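Local coordinates for protein soluble lytic murein transglycosylase (Escherichia coli, PDB 1QSA) that cleaves the glycosidic bonds between N-acetylmuramic acid and N-acetylglucosamine in peptidoglycan, leaving a 1,6-anhydro bond in the N-acetylmuramic acid residue, at residues 276-280 with 307-311. Numbering follows the deposited sequence.
Sequences DDAIM and WLARL
The six-membered ring of W307 packs against the last turn of helix 269-280. D276 O lies at the ring edge, in its plane, 3.5 Å from W307 CH2, while also accepting the backbone bond from M280 N. I279 CG2 meets W307 CZ3 at 3.5 Å, the two side chains crossing at about a right angle, and M280 SD makes an oblique Met-aromatic contact, 4.4 Å from the centroid of the W307 six-membered ring. Bends about its second and third torsions fold the M280 chain so that its sulfur meets the indole and its methyl meets R310: M280 CE sits over the centre of the guanidinium, 3.5 Å from R310 CZ. R310 reaches back to the C-terminal end of the helix, where R310 NH2 gives M280 O a weak, strongly bent hydrogen bond (2.7 Å, 122°). A water at the guanidinium edge accepts from R310 NE at 3.0 Å and donates to I279 O, a second link. Beside the ring, the D276 carboxylate is turned 56° from the indole plane and forms a salt bridge with R291. This is helix-to-helix packing within the alpha-superhelix: helix 285-298 lies between the two segments in sequence and touches W307 through R291 and V292, while I279 also packs on A259 of helix 248-260.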
# COMPACT_ATOMS: atom_id res chain seq x y z
N ASP A 276 -3.80 -1.26 31.85
CA ASP A 276 -4.01 -2.70 31.89
C ASP A 276 -5.41 -3.12 32.32
O ASP A 276 -5.92 -4.16 31.88
CB ASP A 276 -2.92 -3.40 32.70
CG ASP A 276 -1.57 -3.37 32.00
OD1 ASP A 276 -1.51 -2.98 30.81
OD2 ASP A 276 -0.55 -3.73 32.62
N ASP A 277 -6.03 -2.31 33.17
CA ASP A 277 -7.39 -2.59 33.61
C ASP A 277 -8.30 -2.36 32.39
O ASP A 277 -9.19 -3.16 32.11
CB ASP A 277 -7.81 -1.67 34.76
CG ASP A 277 -9.30 -1.77 35.09
OD1 ASP A 277 -9.70 -2.71 35.83
OD2 ASP A 277 -10.08 -0.92 34.60
N ALA A 278 -8.04 -1.28 31.65
CA ALA A 278 -8.82 -0.96 30.45
C ALA A 278 -8.70 -2.08 29.41
O ALA A 278 -9.71 -2.54 28.87
CB ALA A 278 -8.36 0.36 29.85
N ILE A 279 -7.48 -2.57 29.19
CA ILE A 279 -7.29 -3.64 28.21
C ILE A 279 -7.95 -4.95 28.65
O ILE A 279 -8.46 -5.70 27.82
CB ILE A 279 -5.80 -3.84 27.84
CG1 ILE A 279 -5.22 -2.53 27.31
CG2 ILE A 279 -5.67 -4.90 26.74
CD1 ILE A 279 -3.73 -2.56 27.12
N MET A 280 -7.97 -5.21 29.96
CA MET A 280 -8.60 -6.42 30.50
C MET A 280 -10.10 -6.42 30.21
O MET A 280 -10.71 -7.48 30.04
CB MET A 280 -8.38 -6.52 32.01
CG MET A 280 -6.98 -6.99 32.43
SD MET A 280 -6.63 -8.67 31.87
CE MET A 280 -7.61 -9.64 33.04
N TRP A 307 -1.21 -11.91 28.78
CA TRP A 307 -1.79 -11.28 27.61
C TRP A 307 -2.06 -12.18 26.40
O TRP A 307 -3.05 -11.98 25.69
CB TRP A 307 -0.99 -10.02 27.27
CG TRP A 307 -1.09 -9.00 28.38
CD1 TRP A 307 -0.11 -8.65 29.27
CD2 TRP A 307 -2.27 -8.26 28.77
NE1 TRP A 307 -0.60 -7.75 30.19
CE2 TRP A 307 -1.92 -7.49 29.91
CE3 TRP A 307 -3.58 -8.18 28.28
CZ2 TRP A 307 -2.83 -6.65 30.55
CZ3 TRP A 307 -4.48 -7.34 28.92
CH2 TRP A 307 -4.10 -6.58 30.04
N LEU A 308 -1.22 -13.19 26.17
CA LEU A 308 -1.46 -14.11 25.05
C LEU A 308 -2.78 -14.84 25.30
O LEU A 308 -3.54 -15.13 24.37
CB LEU A 308 -0.34 -15.14 24.94
CG LEU A 308 0.54 -15.28 23.70
CD1 LEU A 308 0.50 -16.71 23.23
CD2 LEU A 308 0.16 -14.32 22.57
N ALA A 309 -3.05 -15.14 26.57
CA ALA A 309 -4.27 -15.83 26.95
C ALA A 309 -5.53 -14.97 26.80
O ALA A 309 -6.64 -15.50 26.70
CB ALA A 309 -4.15 -16.37 28.39
N ARG A 310 -5.36 -13.64 26.80
CA ARG A 310 -6.50 -12.73 26.65
C ARG A 310 -6.95 -12.57 25.20
O ARG A 310 -8.01 -12.00 24.92
CB ARG A 310 -6.19 -11.34 27.23
CG ARG A 310 -5.81 -11.33 28.70
CD ARG A 310 -6.95 -11.78 29.57
NE ARG A 310 -8.09 -10.86 29.51
CZ ARG A 310 -9.20 -11.02 30.23
NH1 ARG A 310 -9.33 -12.06 31.04
NH2 ARG A 310 -10.20 -10.14 30.12
N LEU A 311 -6.12 -13.03 24.26
CA LEU A 311 -6.48 -12.94 22.84
C LEU A 311 -7.68 -13.83 22.54
O LEU A 311 -7.83 -14.90 23.14
CB LEU A 311 -5.32 -13.43 21.98
CG LEU A 311 -4.10 -12.52 21.88
CD1 LEU A 311 -2.95 -13.28 21.27
CD2 LEU A 311 -4.46 -11.30 21.05
O HOH W 1 -8.61 -8.50 27.76